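Local atomic coordinates of MtVAO615 (Myceliophthora thermophila, PDB entry 6F72), a protein that carries a bicovalently attached FAD and is probably an oxidase that, once reduced, reacts rapidly with molecular oxygen, although no substrate has yet been identified. Residues H237-S242 / D393-Y398; G303-G308 / N338-S343; A134-A139 / L169-H174. All coordinates share one frame; numbering follows the deposited sequence.

Interaction 1: residues H237-S242 / D393-Y398; sequences HSILSS and DHFFTY. With FAD (flavin-adenine dinucleotide), chain E.
Ser238 OG is gripped twice, by the N-H of Leu240 at 3.1 Å (N-H...acceptor angle 162°) and by a hydrogen bond with Gly219 O, and the turn fixed in this way carries Ile239 onto His394 and Phe395. The bond to Leu240 N closes an ST turn superposed on a type I beta turn, Ser238 to Ser241, which leads into helix 241-244. In this VAO-type flavoprotein the turn belongs to the FAD-binding part of the chain, whereas helix 391-399 packs beside strand 382-388 of the seven-stranded antiparallel sheet. Immediately before the turn, His237 N donates to O2 of the flavin at 3.1 Å, which ties the start of the loop directly to the cofactor.

A single methyl group makes the crossing. Ile239 CG1 lies between its backbone N and carbonyl carbon (chi1 60°), and the nearly extended chi2 of 164° pushes CD1 out toward the helix. Ile239 CD1 meets the His394 imidazole at its edge, near the ring plane, 3.9 Å from His394 NE2. That nitrogen has its polar partner in Thr354 OG1 of strand 348-356, a hydrogen bond that limits rotation of the ring. Phe395, whose ring also meets that of Tyr207, receives the same methyl obliquely: Ile239 CD1 stands 4.1 Å from Phe395 CD2.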
loop_
_atom_site.group_PDB
_atom_site.type_symbol
_atom_site.label_atom_id
_atom_site.label_comp_id
_atom_site.label_asym_id
_atom_site.label_seq_id
_atom_site.Cartn_x
_atom_site.Cartn_y
_atom_site.Cartn_z
ATOM N N HIS A 237 0.878 7.253 2.904
ATOM C CA HIS A 237 1.802 7.941 3.794
ATOM C C HIS A 237 3.255 7.832 3.321
ATOM O O HIS A 237 3.591 7.003 2.464
ATOM C CB HIS A 237 1.603 7.508 5.244
ATOM C CG HIS A 237 2.346 6.268 5.624
ATOM N ND1 HIS A 237 1.827 5.000 5.442
ATOM C CD2 HIS A 237 3.560 6.100 6.206
ATOM C CE1 HIS A 237 2.698 4.107 5.879
ATOM N NE2 HIS A 237 3.755 4.747 6.352
ATOM N N SER A 238 4.100 8.682 3.888
ATOM C CA SER A 238 5.456 8.907 3.419
ATOM C C SER A 238 6.231 9.549 4.548
ATOM O O SER A 238 5.638 10.236 5.396
ATOM C CB SER A 238 5.427 9.869 2.218
ATOM O OG SER A 238 6.723 10.264 1.791
ATOM N N ILE A 239 7.551 9.361 4.545
ATOM C CA ILE A 239 8.457 10.056 5.482
ATOM C C ILE A 239 8.486 11.582 5.203
ATOM O O ILE A 239 8.985 12.382 6.007
ATOM C CB ILE A 239 9.878 9.415 5.497
ATOM C CG1 ILE A 239 10.540 9.465 4.096
ATOM C CG2 ILE A 239 9.810 7.979 6.034
ATOM C CD1 ILE A 239 12.042 9.223 4.073
ATOM N N LEU A 240 7.908 11.964 4.068
ATOM C CA LEU A 240 7.836 13.345 3.631
ATOM C C LEU A 240 6.475 13.983 3.930
ATOM O O LEU A 240 6.249 15.154 3.603
ATOM C CB LEU A 240 8.153 13.450 2.123
ATOM C CG LEU A 240 9.606 13.428 1.629
ATOM C CD1 LEU A 240 9.646 13.786 0.144
ATOM C CD2 LEU A 240 10.556 14.327 2.418
ATOM N N SER A 241 5.578 13.216 4.548
ATOM C CA SER A 241 4.216 13.678 4.774
ATOM C C SER A 241 4.092 14.861 5.738
ATOM O O SER A 241 3.211 15.699 5.556
ATOM C CB SER A 241 3.299 12.525 5.164
ATOM O OG SER A 241 3.013 11.746 4.017
ATOM N N SER A 242 5.003 14.958 6.706
ATOM C CA SER A 242 5.039 16.099 7.632
ATOM C C SER A 242 5.406 17.393 6.909
ATOM O O SER A 242 5.077 18.485 7.381
ATOM C CB SER A 242 6.031 15.868 8.763
ATOM O OG SER A 242 5.616 14.804 9.581
ATOM N N ASP A 393 19.186 10.268 -1.985
ATOM C CA ASP A 393 20.279 9.768 -1.142
ATOM C C ASP A 393 19.859 9.422 0.260
ATOM O O ASP A 393 20.222 8.355 0.753
ATOM C CB ASP A 393 21.426 10.770 -1.079
ATOM C CG ASP A 393 22.235 10.802 -2.350
ATOM O OD1 ASP A 393 21.879 10.097 -3.323
ATOM O OD2 ASP A 393 23.237 11.544 -2.368
ATOM N N HIS A 394 19.105 10.326 0.895
ATOM C CA HIS A 394 18.554 10.096 2.239
ATOM C C HIS A 394 17.674 8.851 2.272
ATOM O O HIS A 394 17.863 7.985 3.136
ATOM C CB HIS A 394 17.772 11.315 2.731
ATOM C CG HIS A 394 16.947 11.056 3.952
ATOM N ND1 HIS A 394 17.462 11.138 5.228
ATOM C CD2 HIS A 394 15.639 10.729 4.093
ATOM C CE1 HIS A 394 16.507 10.872 6.102
ATOM N NE2 HIS A 394 15.393 10.616 5.441
ATOM N N PHE A 395 16.726 8.780 1.332
ATOM C CA PHE A 395 15.800 7.660 1.228
ATOM C C PHE A 395 16.527 6.311 1.183
ATOM O O PHE A 395 16.224 5.415 1.978
ATOM C CB PHE A 395 14.876 7.807 0.013
ATOM C CG PHE A 395 13.774 6.792 -0.017
ATOM C CD1 PHE A 395 13.978 5.536 -0.587
ATOM C CD2 PHE A 395 12.538 7.072 0.568
ATOM C CE1 PHE A 395 12.968 4.577 -0.580
ATOM C CE2 PHE A 395 11.516 6.128 0.564
ATOM C CZ PHE A 395 11.737 4.872 -0.004
ATOM N N PHE A 396 17.484 6.180 0.263
ATOM C CA PHE A 396 18.143 4.888 0.044
ATOM C C PHE A 396 19.285 4.565 1.012
ATOM O O PHE A 396 19.682 3.397 1.123
ATOM C CB PHE A 396 18.510 4.673 -1.437
ATOM C CG PHE A 396 17.312 4.394 -2.314
ATOM C CD1 PHE A 396 16.604 3.187 -2.200
ATOM C CD2 PHE A 396 16.866 5.337 -3.234
ATOM C CE1 PHE A 396 15.492 2.930 -3.002
ATOM C CE2 PHE A 396 15.755 5.083 -4.036
ATOM C CZ PHE A 396 15.068 3.880 -3.923
ATOM N N THR A 397 19.779 5.574 1.737
ATOM C CA THR A 397 20.647 5.328 2.893
ATOM C C THR A 397 19.871 4.488 3.912
ATOM O O THR A 397 20.366 3.454 4.370
ATOM C CB THR A 397 21.125 6.631 3.571
ATOM O OG1 THR A 397 21.723 7.488 2.599
ATOM C CG2 THR A 397 22.156 6.337 4.666
ATOM N N TYR A 398 18.646 4.923 4.219
ATOM C CA TYR A 398 17.834 4.312 5.275
ATOM C C TYR A 398 16.920 3.162 4.842
ATOM O O TYR A 398 16.629 2.265 5.653
ATOM C CB TYR A 398 17.051 5.389 6.040
ATOM C CG TYR A 398 17.976 6.306 6.814
ATOM C CD1 TYR A 398 18.570 5.885 8.017
ATOM C CD2 TYR A 398 18.298 7.572 6.326
ATOM C CE1 TYR A 398 19.439 6.715 8.716
ATOM C CE2 TYR A 398 19.168 8.408 7.019
ATOM C CZ TYR A 398 19.731 7.973 8.209
ATOM O OH TYR A 398 20.587 8.798 8.886
HETATM P PA FAD E . -1.774 -3.329 -6.267
HETATM O O1A FAD E . -2.038 -4.546 -5.418
HETATM O O2A FAD E . -1.386 -3.584 -7.697
HETATM O O5B FAD E . -3.075 -2.387 -6.210
HETATM C C5B FAD E . -3.775 -2.137 -4.991
HETATM C C4B FAD E . -5.232 -1.772 -5.250
HETATM O O4B FAD E . -5.296 -0.638 -6.118
HETATM C C3B FAD E . -6.046 -2.861 -5.921
HETATM O O3B FAD E . -7.371 -2.781 -5.381
HETATM C C2B FAD E . -6.075 -2.475 -7.391
HETATM O O2B FAD E . -7.268 -2.925 -8.038
HETATM C C1B FAD E . -6.011 -0.958 -7.323
HETATM N N9A FAD E . -5.293 -0.317 -8.451
HETATM C C8A FAD E . -3.952 -0.256 -8.598
HETATM N N7A FAD E . -3.623 0.438 -9.716
HETATM C C5A FAD E . -4.769 0.836 -10.291
HETATM C C6A FAD E . -5.136 1.608 -11.500
HETATM N N6A FAD E . -4.165 2.076 -12.315
HETATM N N1A FAD E . -6.449 1.807 -11.757
HETATM C C2A FAD E . -7.423 1.334 -10.950
HETATM N N3A FAD E . -7.158 0.626 -9.824
HETATM C C4A FAD E . -5.874 0.350 -9.451
HETATM N N1 FAD E . 1.644 2.161 2.078
HETATM C C2 FAD E . 1.943 3.349 2.662
HETATM O O2 FAD E . 1.038 4.207 2.790
HETATM N N3 FAD E . 3.186 3.629 3.110
HETATM C C4 FAD E . 4.216 2.771 3.030
HETATM O O4 FAD E . 5.351 3.074 3.463
HETATM C C4X FAD E . 3.969 1.458 2.395
HETATM N N5 FAD E . 4.951 0.541 2.260
HETATM C C5X FAD E . 4.720 -0.672 1.678
HETATM C C6 FAD E . 5.762 -1.615 1.544
HETATM C C7 FAD E . 5.493 -2.860 0.934
HETATM C C7M FAD E . 6.626 -3.863 0.807
HETATM C C8 FAD E . 4.111 -3.174 0.418
HETATM C C8M FAD E . 3.744 -4.442 -0.339
HETATM C C9 FAD E . 3.100 -2.229 0.560
HETATM C C9A FAD E . 3.344 -0.994 1.168
HETATM N N10 FAD E . 2.309 -0.036 1.286
HETATM C C10 FAD E . 2.587 1.197 1.913
HETATM C "C1'" FAD E . 0.957 -0.362 0.838
HETATM C "C2'" FAD E . 0.447 0.248 -0.433
HETATM O "O2'" FAD E . 0.153 1.618 -0.167
HETATM C "C3'" FAD E . -0.825 -0.523 -0.765
HETATM O "O3'" FAD E . -0.598 -1.947 -0.700
HETATM C "C4'" FAD E . -1.361 -0.142 -2.136
HETATM O "O4'" FAD E . -2.666 -0.698 -2.307
HETATM C "C5'" FAD E . -0.406 -0.563 -3.255
HETATM O "O5'" FAD E . -0.960 -0.296 -4.534
HETATM P P FAD E . -0.279 -0.937 -5.840
HETATM O O1P FAD E . 1.202 -0.694 -5.780
HETATM O O2P FAD E . -1.119 -0.463 -7.003
HETATM O O3P FAD E . -0.561 -2.511 -5.606
#

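Interaction 2: residues G303-G308 / N338-S343; sequences GGTLLG and NSFTYS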
loop_
_atom_site.group_PDB
_atom_site.type_symbol
_atom_site.label_atom_id
_atom_site.label_comp_id
_atom_site.label_asym_id
_atom_site.label_seq_id
_atom_site.Cartn_x
_atom_site.Cartn_y
_atom_site.Cartn_z
ATOM N N GLY A 303 18.323 16.243 6.409
ATOM C CA GLY A 303 18.883 15.738 7.662
ATOM C C GLY A 303 18.349 14.359 8.016
ATOM O O GLY A 303 17.164 14.063 7.832
ATOM N N GLY A 304 19.227 13.512 8.536
ATOM C CA GLY A 304 18.854 12.139 8.852
ATOM C C GLY A 304 19.502 11.648 10.120
ATOM O O GLY A 304 20.506 12.209 10.572
ATOM N N THR A 305 18.911 10.611 10.705
ATOM C CA THR A 305 19.530 9.915 11.823
ATOM C C THR A 305 19.017 8.505 12.008
ATOM O O THR A 305 17.882 8.188 11.638
ATOM C CB THR A 305 19.390 10.681 13.164
ATOM O OG1 THR A 305 20.323 10.137 14.102
ATOM C CG2 THR A 305 17.957 10.596 13.739
ATOM N N LEU A 306 19.888 7.671 12.566
ATOM C CA LEU A 306 19.473 6.507 13.322
ATOM C C LEU A 306 19.346 6.970 14.769
ATOM O O LEU A 306 20.232 7.657 15.297
ATOM C CB LEU A 306 20.492 5.361 13.204
ATOM C CG LEU A 306 20.083 3.958 13.682
ATOM C CD1 LEU A 306 20.806 2.895 12.873
ATOM C CD2 LEU A 306 20.346 3.735 15.168
ATOM N N LEU A 307 18.230 6.603 15.393
ATOM C CA LEU A 307 18.043 6.779 16.824
ATOM C C LEU A 307 17.472 5.502 17.428
ATOM O O LEU A 307 16.312 5.154 17.185
ATOM C CB LEU A 307 17.154 8.000 17.115
ATOM C CG LEU A 307 16.602 8.254 18.529
ATOM C CD1 LEU A 307 17.704 8.382 19.576
ATOM C CD2 LEU A 307 15.711 9.488 18.513
ATOM N N GLY A 308 18.300 4.815 18.213
ATOM C CA GLY A 308 17.925 3.547 18.829
ATOM C C GLY A 308 18.194 3.497 20.316
ATOM O O GLY A 308 19.132 4.125 20.803
ATOM N N ASN A 338 9.206 17.343 9.935
ATOM C CA ASN A 338 10.055 16.153 10.077
ATOM C C ASN A 338 9.248 14.898 10.391
ATOM O O ASN A 338 8.076 14.998 10.747
ATOM C CB ASN A 338 11.079 16.366 11.193
ATOM C CG ASN A 338 11.729 17.729 11.147
ATOM O OD1 ASN A 338 12.516 18.022 10.257
ATOM N ND2 ASN A 338 11.410 18.571 12.129
ATOM N N SER A 339 9.882 13.726 10.272
ATOM C CA SER A 339 9.236 12.458 10.603
ATOM C C SER A 339 10.191 11.443 11.206
ATOM O O SER A 339 11.406 11.487 10.950
ATOM C CB SER A 339 8.597 11.841 9.363
ATOM O OG SER A 339 9.596 11.458 8.434
ATOM N N PHE A 340 9.627 10.529 11.999
ATOM C CA PHE A 340 10.313 9.302 12.397
ATOM C C PHE A 340 9.583 8.102 11.849
ATOM O O PHE A 340 8.365 7.971 12.017
ATOM C CB PHE A 340 10.419 9.177 13.919
ATOM C CG PHE A 340 11.641 9.824 14.497
ATOM C CD1 PHE A 340 12.925 9.378 14.142
ATOM C CD2 PHE A 340 11.521 10.869 15.417
ATOM C CE1 PHE A 340 14.060 9.977 14.686
ATOM C CE2 PHE A 340 12.649 11.473 15.968
ATOM C CZ PHE A 340 13.919 11.029 15.597
ATOM N N THR A 341 10.337 7.248 11.160
ATOM C CA THR A 341 9.900 5.898 10.852
ATOM C C THR A 341 10.702 4.960 11.770
ATOM O O THR A 341 11.928 5.086 11.893
ATOM C CB THR A 341 9.976 5.596 9.328
ATOM O OG1 THR A 341 9.301 4.365 9.043
ATOM C CG2 THR A 341 11.423 5.525 8.782
ATOM N N TYR A 342 10.001 4.071 12.471
ATOM C CA TYR A 342 10.637 3.288 13.507
ATOM C C TYR A 342 10.077 1.877 13.698
ATOM O O TYR A 342 8.939 1.588 13.322
ATOM C CB TYR A 342 10.671 4.046 14.840
ATOM C CG TYR A 342 9.337 4.448 15.393
ATOM C CD1 TYR A 342 8.699 5.597 14.938
ATOM C CD2 TYR A 342 8.717 3.695 16.398
ATOM C CE1 TYR A 342 7.470 5.983 15.440
ATOM C CE2 TYR A 342 7.488 4.083 16.921
ATOM C CZ TYR A 342 6.875 5.231 16.433
ATOM O OH TYR A 342 5.659 5.626 16.903
ATOM N N SER A 343 10.914 1.017 14.275
ATOM C CA SER A 343 10.574 -0.355 14.625
ATOM C C SER A 343 10.375 -0.434 16.134
ATOM O O SER A 343 11.231 0.007 16.908
ATOM C CB SER A 343 11.700 -1.287 14.199
ATOM O OG SER A 343 11.349 -2.637 14.431
#
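Phe340 reaches across to Thr305 and Leu307 through the far end of its ring, past the strand that separates the two segments. From CB the side chain rises out of strand 339-344, and its ring carries the contact at CE1 and CZ. Phe340 CE1 comes 4.1 Å from the methyl CG2 of Thr305, which approaches at the ring edge, near its plane. Phe340 CZ, the tip, lies 3.8 Å from Leu307 CD2; this methyl comes in obliquely and is also 4.2 Å from Phe340 CE1.

The backbones are too far apart to meet directly, and the Phe340 ring spans most of the gap. Leu307 CA and Tyr342 CA, the nearest such pair, are 8.8 Å apart, about two strand spacings, and strand 348-356 fills the interval: Thr305 and Leu307 hydrogen-bond to its Gly353 and Ala351. The site belongs to the seven-stranded antiparallel sheet, on the face covered by helix 360-376, whose Leu367 touches both Thr305 and Phe340. Phe333, Phe326 and Phe370 complete an aromatic cluster around Phe340.

At Thr305 the OG1 is anti to the backbone N (chi1 -164°) and donates to Leu306 O at 2.8 Å, from well above the carbonyl plane. The hydroxyl is turned to its own strand by this off-plane bond, and the methyl CG2 is the branch that meets the ring edge; the contact is purely apolar, with shape rather than directional bonding setting its fit.

Interaction 3: residues A134-A139 / L169-H174; sequences ADVQAA and LSLWMH
Apolar contacts between Val136 and Ala139 on one side and Leu169 and Leu171 on the other join helix 133-146 to strand 169-172. Leu171 spreads its two methyls along one face of the helix: CD1 reaches Val136 CG1 at 4.1 Å, and CD2 presses on Ala139 CB at 3.5 Å, tighter than usual for two carbons. Its CG is anti to the carbonyl carbon (chi1 -54°), which directs the fork at the helix, and the side chains of Val136 and Leu171 cross at about a right angle. Leu169 takes the other place beside Ala139, its CD2 lying 4.0 Å from Ala139 CB.

One contact of mixed character accompanies these, Leu169 CD2 against Ala139 O at 3.7 Å. No hydrogen bond spans the two segments. Polar bonds lie within the helix, as Ala139 N to Asp135 O, or leave the pair, as Gln137 NE2 to Gly261 O; the backbone of Leu171 pairs with Val151.

The topology is a beta-alpha-beta crossover in the PCMH-type FAD-binding region. Helix 133-146 links the parallel strands 126-129 and 150-153 and passes over strand 169-172, which lies between them in the sheet; the segment axes run nearly antiparallel, at 168°. Met173, two residues after Leu171, touches FAD. With the small Ala139 between Leu169 and Leu171, and Val136 on the other methyl of Leu171, the join between these two segments is van der Waals contact.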
loop_
_atom_site.group_PDB
_atom_site.type_symbol
_atom_site.label_atom_id
_atom_site.label_comp_id
_atom_site.label_asym_id
_atom_site.label_seq_id
_atom_site.Cartn_x
_atom_site.Cartn_y
_atom_site.Cartn_z
ATOM N N ALA A 134 -7.227 2.235 -25.028
ATOM C CA ALA A 134 -7.936 1.359 -25.956
ATOM C C ALA A 134 -8.000 -0.087 -25.450
ATOM O O ALA A 134 -9.068 -0.709 -25.474
ATOM C CB ALA A 134 -7.304 1.444 -27.340
ATOM N N ASP A 135 -6.866 -0.583 -24.949
ATOM C CA ASP A 135 -6.764 -1.912 -24.334
ATOM C C ASP A 135 -7.770 -2.123 -23.197
ATOM O O ASP A 135 -8.399 -3.187 -23.112
ATOM C CB ASP A 135 -5.331 -2.163 -23.846
ATOM C CG ASP A 135 -4.347 -2.333 -24.993
ATOM O OD1 ASP A 135 -4.803 -2.470 -26.147
ATOM O OD2 ASP A 135 -3.122 -2.348 -24.749
ATOM N N VAL A 136 -7.925 -1.092 -22.360
ATOM C CA VAL A 136 -8.867 -1.086 -21.228
ATOM C C VAL A 136 -10.307 -1.078 -21.744
ATOM O O VAL A 136 -11.112 -1.904 -21.334
ATOM C CB VAL A 136 -8.608 0.101 -20.270
ATOM C CG1 VAL A 136 -9.590 0.100 -19.104
ATOM C CG2 VAL A 136 -7.178 0.080 -19.756
ATOM N N GLN A 137 -10.610 -0.158 -22.663
ATOM C CA GLN A 137 -11.930 -0.072 -23.285
ATOM C C GLN A 137 -12.345 -1.403 -23.915
ATOM O O GLN A 137 -13.482 -1.845 -23.735
ATOM C CB GLN A 137 -11.965 1.049 -24.327
ATOM C CG GLN A 137 -11.964 2.457 -23.730
ATOM C CD GLN A 137 -11.625 3.549 -24.746
ATOM O OE1 GLN A 137 -11.007 3.291 -25.785
ATOM N NE2 GLN A 137 -12.022 4.786 -24.434
ATOM N N ALA A 138 -11.416 -2.030 -24.637
ATOM C CA ALA A 138 -11.631 -3.345 -25.247
ATOM C C ALA A 138 -11.924 -4.422 -24.199
ATOM O O ALA A 138 -12.911 -5.157 -24.323
ATOM C CB ALA A 138 -10.431 -3.740 -26.100
ATOM N N ALA A 139 -11.077 -4.488 -23.169
ATOM C CA ALA A 139 -11.210 -5.480 -22.101
ATOM C C ALA A 139 -12.511 -5.337 -21.314
ATOM O O ALA A 139 -13.174 -6.345 -21.023
ATOM C CB ALA A 139 -10.010 -5.435 -21.174
ATOM N N LEU A 169 -10.559 -11.611 -15.559
ATOM C CA LEU A 169 -9.737 -10.904 -16.522
ATOM C C LEU A 169 -9.115 -9.721 -15.792
ATOM O O LEU A 169 -9.838 -8.891 -15.229
ATOM C CB LEU A 169 -10.593 -10.416 -17.698
ATOM C CG LEU A 169 -9.890 -9.661 -18.830
ATOM C CD1 LEU A 169 -8.971 -10.595 -19.592
ATOM C CD2 LEU A 169 -10.911 -9.022 -19.755
ATOM N N SER A 170 -7.785 -9.659 -15.791
ATOM C CA SER A 170 -7.066 -8.626 -15.044
ATOM C C SER A 170 -6.522 -7.532 -15.951
ATOM O O SER A 170 -5.907 -7.815 -16.978
ATOM C CB SER A 170 -5.928 -9.234 -14.216
ATOM O OG SER A 170 -5.065 -8.229 -13.692
ATOM N N LEU A 171 -6.756 -6.281 -15.556
ATOM C CA LEU A 171 -6.173 -5.138 -16.239
ATOM C C LEU A 171 -4.845 -4.877 -15.576
ATOM O O LEU A 171 -4.773 -4.402 -14.437
ATOM C CB LEU A 171 -7.094 -3.917 -16.189
ATOM C CG LEU A 171 -8.510 -4.172 -16.709
ATOM C CD1 LEU A 171 -9.440 -3.020 -16.382
ATOM C CD2 LEU A 171 -8.489 -4.471 -18.204
ATOM N N TRP A 172 -3.790 -5.243 -16.290
ATOM C CA TRP A 172 -2.452 -5.205 -15.737
ATOM C C TRP A 172 -1.804 -3.913 -16.176
ATOM O O TRP A 172 -1.495 -3.748 -17.348
ATOM C CB TRP A 172 -1.654 -6.444 -16.181
ATOM C CG TRP A 172 -0.275 -6.578 -15.606
ATOM C CD1 TRP A 172 0.101 -6.335 -14.321
ATOM C CD2 TRP A 172 0.904 -7.042 -16.284
ATOM N NE1 TRP A 172 1.439 -6.591 -14.151
ATOM C CE2 TRP A 172 1.960 -7.036 -15.336
ATOM C CE3 TRP A 172 1.175 -7.459 -17.601
ATOM C CZ2 TRP A 172 3.274 -7.426 -15.657
ATOM C CZ3 TRP A 172 2.491 -7.851 -17.924
ATOM C CH2 TRP A 172 3.521 -7.823 -16.946
ATOM N N MET A 173 -1.592 -3.023 -15.212
ATOM C CA MET A 173 -1.216 -1.624 -15.437
ATOM C C MET A 173 0.271 -1.373 -15.272
ATOM O O MET A 173 0.739 -0.251 -15.515
ATOM C CB MET A 173 -1.962 -0.704 -14.436
ATOM C CG MET A 173 -3.443 -1.002 -14.290
ATOM S SD MET A 173 -4.317 -1.069 -15.871
ATOM C CE MET A 173 -4.324 0.671 -16.256
ATOM N N HIS A 174 0.991 -2.416 -14.866
ATOM C CA HIS A 174 2.420 -2.379 -14.514
ATOM C C HIS A 174 3.351 -1.704 -15.517
ATOM O O HIS A 174 4.352 -1.096 -15.122
ATOM C CB HIS A 174 2.910 -3.819 -14.252
ATOM C CG HIS A 174 4.380 -3.939 -13.981
ATOM N ND1 HIS A 174 5.012 -3.260 -12.961
ATOM C CD2 HIS A 174 5.336 -4.685 -14.584
ATOM C CE1 HIS A 174 6.299 -3.563 -12.963
ATOM N NE2 HIS A 174 6.520 -4.433 -13.933
#

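How the interactions relate
From the N terminus, interaction 3 closes first, a short loop from helix 133-146 to strand 169-172 within the FAD-binding region. It is complete before interaction 1 opens at residue 237, and the two centres lie about 32 Å apart. Interaction 1 then spans a long excursion to helix 391-399, and interaction 2 opens and closes within it, joining two strands of the seven-stranded sheet; no loops cross. Interactions 1 and 2 touch: Ile239 O and Ser339 OG are 2.7 Å apart, a probable hydrogen bond. Together they tie the flavin-side loop to that sheet, whereas interaction 3 lies on the opposite side of the chain's centre from interaction 2.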